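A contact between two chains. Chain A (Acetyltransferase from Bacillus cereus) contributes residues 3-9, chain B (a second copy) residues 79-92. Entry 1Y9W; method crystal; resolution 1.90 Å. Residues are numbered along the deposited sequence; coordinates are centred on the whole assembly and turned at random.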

ATOM      1  N   MET A   3     -34.450   6.001   6.461  1.00 65.31           N
ATOM      2  CA  MET A   3     -33.302   6.813   6.074  1.00 65.61           C
ATOM      3  C   MET A   3     -31.963   6.439   6.709  1.00 65.04           C
ATOM      4  O   MET A   3     -31.891   5.915   7.829  1.00 65.53           O
ATOM      5  CB  MET A   3     -33.599   8.302   6.309  1.00 66.20           C
ATOM      6  CG  MET A   3     -33.970   8.682   7.738  1.00 67.37           C
ATOM      7  SD  MET A   3     -34.656  10.367   7.835  1.00 69.10           S
ATOM      8  CE  MET A   3     -33.171  11.365   7.509  1.00 69.15           C
ATOM      9  N   LYS A   4     -30.905   6.721   5.951  1.00 63.01           N
ATOM     10  CA  LYS A   4     -29.535   6.443   6.347  1.00 60.29           C
ATOM     11  C   LYS A   4     -28.715   7.691   6.025  1.00 58.84           C
ATOM     12  O   LYS A   4     -28.931   8.335   4.998  1.00 58.67           O
ATOM     13  CB  LYS A   4     -29.010   5.256   5.546  1.00 59.36           C
ATOM     14  CG  LYS A   4     -30.017   4.134   5.419  1.00 58.69           C
ATOM     15  CD  LYS A   4     -29.606   3.148   4.342  1.00 58.98           C
ATOM     16  CE  LYS A   4     -30.706   2.133   4.069  1.00 58.44           C
ATOM     17  NZ  LYS A   4     -31.073   1.353   5.284  1.00 59.19           N
ATOM     18  N   HIS A   5     -27.783   8.033   6.906  1.00 56.76           N
ATOM     19  CA  HIS A   5     -26.941   9.206   6.711  1.00 55.09           C
ATOM     20  C   HIS A   5     -25.476   8.812   6.829  1.00 53.69           C
ATOM     21  O   HIS A   5     -25.155   7.651   7.082  1.00 52.97           O
ATOM     22  CB  HIS A   5     -27.269  10.260   7.762  1.00 55.45           C
ATOM     23  CG  HIS A   5     -27.223   9.735   9.162  1.00 56.55           C
ATOM     24  ND1 HIS A   5     -28.077   8.752   9.614  1.00 56.75           N
ATOM     25  CD2 HIS A   5     -26.396  10.021  10.196  1.00 56.59           C
ATOM     26  CE1 HIS A   5     -27.777   8.453  10.866  1.00 56.91           C
ATOM     27  NE2 HIS A   5     -26.761   9.209  11.243  1.00 56.70           N
ATOM     28  N   ILE A   6     -24.590   9.785   6.649  1.00 51.67           N
ATOM     29  CA  ILE A   6     -23.159   9.523   6.737  1.00 50.03           C
ATOM     30  C   ILE A   6     -22.534  10.330   7.866  1.00 49.18           C
ATOM     31  O   ILE A   6     -22.837  11.511   8.043  1.00 48.98           O
ATOM     32  CB  ILE A   6     -22.429   9.875   5.407  1.00 49.10           C
ATOM     33  CG1 ILE A   6     -22.922   8.965   4.281  1.00 48.32           C
ATOM     34  CG2 ILE A   6     -20.925   9.711   5.568  1.00 47.42           C
ATOM     35  CD1 ILE A   6     -22.243   9.224   2.950  1.00 48.07           C
ATOM     36  N   GLU A   7     -21.661   9.680   8.627  1.00 47.67           N
ATOM     37  CA  GLU A   7     -20.975  10.327   9.734  1.00 47.22           C
ATOM     38  C   GLU A   7     -19.536   9.841   9.796  1.00 46.20           C
ATOM     39  O   GLU A   7     -19.185   8.835   9.175  1.00 45.92           O
ATOM     40  CB  GLU A   7     -21.688  10.015  11.051  1.00 48.21           C
ATOM     41  CG  GLU A   7     -21.877   8.529  11.313  1.00 51.72           C
ATOM     42  CD  GLU A   7     -22.674   8.254  12.578  1.00 53.29           C
ATOM     43  OE1 GLU A   7     -23.794   8.796  12.702  1.00 54.44           O
ATOM     44  OE2 GLU A   7     -22.183   7.495  13.444  1.00 53.87           O
ATOM     45  N   ASN A   8     -18.699  10.565  10.533  1.00 44.61           N
ATOM     46  CA  ASN A   8     -17.301  10.184  10.680  1.00 43.46           C
ATOM     47  C   ASN A   8     -17.259   8.854  11.401  1.00 42.02           C
ATOM     48  O   ASN A   8     -18.057   8.608  12.300  1.00 42.68           O
ATOM     49  CB  ASN A   8     -16.540  11.238  11.489  1.00 43.40           C
ATOM     50  CG  ASN A   8     -16.277  12.502  10.697  1.00 43.95           C
ATOM     51  OD1 ASN A   8     -15.514  12.490   9.730  1.00 45.64           O
ATOM     52  ND2 ASN A   8     -16.914  13.600  11.095  1.00 43.97           N
ATOM     53  N   GLY A   9     -16.337   7.990  11.004  1.00 41.09           N
ATOM     54  CA  GLY A   9     -16.237   6.699  11.652  1.00 40.95           C
ATOM     55  C   GLY A   9     -15.139   6.678  12.696  1.00 41.72           C
ATOM     56  O   GLY A   9     -14.241   7.521  12.684  1.00 41.59           O
TER
ATOM     57  N   GLY B  79     -26.149   3.966  -4.639  1.00 25.32           N
ATOM     58  CA  GLY B  79     -25.343   5.178  -4.666  1.00 26.86           C
ATOM     59  C   GLY B  79     -24.667   5.679  -3.397  1.00 26.66           C
ATOM     60  O   GLY B  79     -24.316   6.853  -3.307  1.00 27.12           O
ATOM     61  N   TYR B  80     -24.474   4.815  -2.412  1.00 26.77           N
ATOM     62  CA  TYR B  80     -23.804   5.242  -1.192  1.00 27.26           C
ATOM     63  C   TYR B  80     -22.308   5.354  -1.458  1.00 27.68           C
ATOM     64  O   TYR B  80     -21.603   6.130  -0.806  1.00 26.78           O
ATOM     65  CB  TYR B  80     -24.069   4.244  -0.073  1.00 28.32           C
ATOM     66  CG  TYR B  80     -25.511   4.248   0.360  1.00 30.57           C
ATOM     67  CD1 TYR B  80     -26.085   5.396   0.899  1.00 30.85           C
ATOM     68  CD2 TYR B  80     -26.312   3.121   0.200  1.00 30.93           C
ATOM     69  CE1 TYR B  80     -27.421   5.424   1.264  1.00 32.92           C
ATOM     70  CE2 TYR B  80     -27.649   3.140   0.562  1.00 31.51           C
ATOM     71  CZ  TYR B  80     -28.199   4.293   1.092  1.00 32.99           C
ATOM     72  OH  TYR B  80     -29.533   4.325   1.431  1.00 36.15           O
ATOM     73  N   GLY B  81     -21.835   4.580  -2.430  1.00 26.85           N
ATOM     74  CA  GLY B  81     -20.428   4.607  -2.778  1.00 26.88           C
ATOM     75  C   GLY B  81     -19.991   5.984  -3.227  1.00 27.11           C
ATOM     76  O   GLY B  81     -18.953   6.480  -2.794  1.00 26.79           O
ATOM     77  N   SER B  82     -20.780   6.604  -4.098  1.00 26.55           N
ATOM     78  CA  SER B  82     -20.451   7.932  -4.593  1.00 26.11           C
ATOM     79  C   SER B  82     -20.463   8.956  -3.487  1.00 25.43           C
ATOM     80  O   SER B  82     -19.585   9.811  -3.428  1.00 24.79           O
ATOM     81  CB  SER B  82     -21.435   8.375  -5.672  1.00 27.01           C
ATOM     82  OG  SER B  82     -21.153   7.733  -6.895  1.00 30.70           O
ATOM     83  N   GLN B  83     -21.471   8.884  -2.622  1.00 25.84           N
ATOM     84  CA  GLN B  83     -21.586   9.836  -1.518  1.00 27.29           C
ATOM     85  C   GLN B  83     -20.341   9.784  -0.636  1.00 25.25           C
ATOM     86  O   GLN B  83     -19.780  10.815  -0.280  1.00 24.55           O
ATOM     87  CB  GLN B  83     -22.826   9.539  -0.661  1.00 30.02           C
ATOM     88  CG  GLN B  83     -24.168   9.659  -1.379  1.00 35.24           C
ATOM     89  CD  GLN B  83     -25.355   9.444  -0.440  1.00 38.53           C
ATOM     90  OE1 GLN B  83     -26.487   9.267  -0.884  1.00 41.43           O
ATOM     91  NE2 GLN B  83     -25.094   9.468   0.866  1.00 41.11           N
ATOM     92  N   LEU B  84     -19.920   8.571  -0.295  1.00 23.93           N
ATOM     93  CA  LEU B  84     -18.751   8.361   0.544  1.00 22.25           C
ATOM     94  C   LEU B  84     -17.492   8.927  -0.106  1.00 22.74           C
ATOM     95  O   LEU B  84     -16.653   9.523   0.572  1.00 22.18           O
ATOM     96  CB  LEU B  84     -18.576   6.865   0.821  1.00 22.08           C
ATOM     97  CG  LEU B  84     -19.612   6.243   1.762  1.00 22.11           C
ATOM     98  CD1 LEU B  84     -19.482   4.731   1.745  1.00 22.48           C
ATOM     99  CD2 LEU B  84     -19.430   6.797   3.178  1.00 22.82           C
ATOM    100  N   LEU B  85     -17.372   8.746  -1.418  1.00 21.95           N
ATOM    101  CA  LEU B  85     -16.220   9.232  -2.167  1.00 23.07           C
ATOM    102  C   LEU B  85     -16.194  10.761  -2.210  1.00 23.58           C
ATOM    103  O   LEU B  85     -15.138  11.378  -2.047  1.00 23.97           O
ATOM    104  CB  LEU B  85     -16.246   8.666  -3.589  1.00 22.78           C
ATOM    105  CG  LEU B  85     -14.924   8.748  -4.356  1.00 25.55           C
ATOM    106  CD1 LEU B  85     -13.827   8.035  -3.563  1.00 23.81           C
ATOM    107  CD2 LEU B  85     -15.081   8.119  -5.729  1.00 24.38           C
ATOM    108  N   HIS B  86     -17.360  11.365  -2.423  1.00 24.62           N
ATOM    109  CA  HIS B  86     -17.487  12.820  -2.473  1.00 25.02           C
ATOM    110  C   HIS B  86     -17.151  13.427  -1.130  1.00 23.87           C
ATOM    111  O   HIS B  86     -16.469  14.446  -1.048  1.00 22.43           O
ATOM    112  CB  HIS B  86     -18.917  13.223  -2.845  1.00 28.78           C
ATOM    113  CG  HIS B  86     -19.119  13.433  -4.312  1.00 34.81           C
ATOM    114  ND1 HIS B  86     -18.486  14.438  -5.012  1.00 36.83           N
ATOM    115  CD2 HIS B  86     -19.861  12.750  -5.219  1.00 37.58           C
ATOM    116  CE1 HIS B  86     -18.827  14.365  -6.287  1.00 39.48           C
ATOM    117  NE2 HIS B  86     -19.660  13.351  -6.440  1.00 40.04           N
ATOM    118  N   GLU B  87     -17.655  12.791  -0.077  1.00 23.75           N
ATOM    119  CA  GLU B  87     -17.443  13.247   1.286  1.00 24.90           C
ATOM    120  C   GLU B  87     -15.987  13.229   1.705  1.00 23.48           C
ATOM    121  O   GLU B  87     -15.463  14.229   2.201  1.00 22.67           O
ATOM    122  CB  GLU B  87     -18.248  12.384   2.257  1.00 28.77           C
ATOM    123  CG  GLU B  87     -19.738  12.658   2.238  1.00 36.23           C
ATOM    124  CD  GLU B  87     -20.071  14.085   2.652  1.00 40.23           C
ATOM    125  OE1 GLU B  87     -19.672  14.487   3.771  1.00 41.41           O
ATOM    126  OE2 GLU B  87     -20.731  14.798   1.858  1.00 43.04           O
ATOM    127  N   ILE B  88     -15.326  12.096   1.509  1.00 21.69           N
ATOM    128  CA  ILE B  88     -13.940  12.009   1.922  1.00 19.98           C
ATOM    129  C   ILE B  88     -13.077  12.939   1.072  1.00 20.61           C
ATOM    130  O   ILE B  88     -12.082  13.479   1.560  1.00 20.08           O
ATOM    131  CB  ILE B  88     -13.435  10.542   1.888  1.00 19.01           C
ATOM    132  CG1 ILE B  88     -12.164  10.434   2.739  1.00 16.54           C
ATOM    133  CG2 ILE B  88     -13.215  10.084   0.452  1.00 16.38           C
ATOM    134  CD1 ILE B  88     -11.685   9.019   2.980  1.00 15.21           C
ATOM    135  N   GLU B  89     -13.468  13.152  -0.185  1.00 19.91           N
ATOM    136  CA  GLU B  89     -12.723  14.059  -1.057  1.00 20.81           C
ATOM    137  C   GLU B  89     -12.823  15.471  -0.504  1.00 22.14           C
ATOM    138  O   GLU B  89     -11.861  16.238  -0.548  1.00 21.20           O
ATOM    139  CB  GLU B  89     -13.279  14.033  -2.476  1.00 21.64           C
ATOM    140  CG  GLU B  89     -12.907  12.772  -3.208  1.00 25.61           C
ATOM    141  CD  GLU B  89     -13.234  12.812  -4.683  1.00 28.63           C
ATOM    142  OE1 GLU B  89     -13.198  13.910  -5.279  1.00 27.86           O
ATOM    143  OE2 GLU B  89     -13.506  11.733  -5.250  1.00 29.39           O
ATOM    144  N   GLY B  90     -14.002  15.808   0.018  1.00 21.91           N
ATOM    145  CA  GLY B  90     -14.204  17.122   0.591  1.00 20.88           C
ATOM    146  C   GLY B  90     -13.274  17.292   1.779  1.00 21.55           C
ATOM    147  O   GLY B  90     -12.642  18.343   1.945  1.00 20.70           O
ATOM    148  N   ILE B  91     -13.182  16.251   2.606  1.00 20.33           N
ATOM    149  CA  ILE B  91     -12.318  16.296   3.779  1.00 19.79           C
ATOM    150  C   ILE B  91     -10.875  16.478   3.337  1.00 18.70           C
ATOM    151  O   ILE B  91     -10.138  17.282   3.907  1.00 17.66           O
ATOM    152  CB  ILE B  91     -12.427  15.009   4.609  1.00 20.99           C
ATOM    153  CG1 ILE B  91     -13.813  14.925   5.257  1.00 21.37           C
ATOM    154  CG2 ILE B  91     -11.338  14.994   5.670  1.00 22.32           C
ATOM    155  CD1 ILE B  91     -14.086  13.625   5.994  1.00 22.31           C
ATOM    156  N   ALA B  92     -10.485  15.733   2.309  1.00 17.75           N
ATOM    157  CA  ALA B  92      -9.135  15.815   1.777  1.00 17.50           C
ATOM    158  C   ALA B  92      -8.801  17.245   1.327  1.00 18.72           C
ATOM    159  O   ALA B  92      -7.740  17.770   1.667  1.00 19.46           O
ATOM    160  CB  ALA B  92      -8.983  14.843   0.619  1.00 16.70           C
TER

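No hydrogen bond or salt bridge links the two stretches: the chain A strand lies over helix 80-92 of chain B at 36° between their N-to-C directions, their axes 10.1 Å apart at closest approach, and side-chain packing alone joins them. The contact is small, burying 308 Å² over both sides, and A:Ile6 is its centre. This residue loses 102 Å² to the helix, more than any other. Its CA-to-CB bond points toward the helix and, with chi1 in m and chi2 in t, A:Ile6 CD1 lies 3.7 Å from B:Leu84 CD2, 3.5 Å from B:Gln83 NE2 and 4.3 Å from B:Glu87 CG. Buried B:Leu84 supplies the apolar partner, its CA-to-CB bond sideways but its end coming nearer. B:Gln83 packs both its amide NE2 and its CB against A:Ile6 CD1, whereas B:Glu87 offers a methylene, which suits an apolar neighbour.

Side chains alternate along the chain A stretch: CA-to-CB points toward the helix at A:Lys4 and A:Ile6, away at A:His5 and A:Glu7, and sideways at A:Asn8. A weak hydrogen bond runs from A:His5 NE2 to A:Glu7 OE1 (3.3 Å). A:Lys4 meets B:Tyr80 through its aliphatic portion, CD lying 3.1 Å from the tyrosine OH. At the other end, A:Asn8 OD1 approaches B:Ile91 CD1 at 4.2 Å, a loose van der Waals contact.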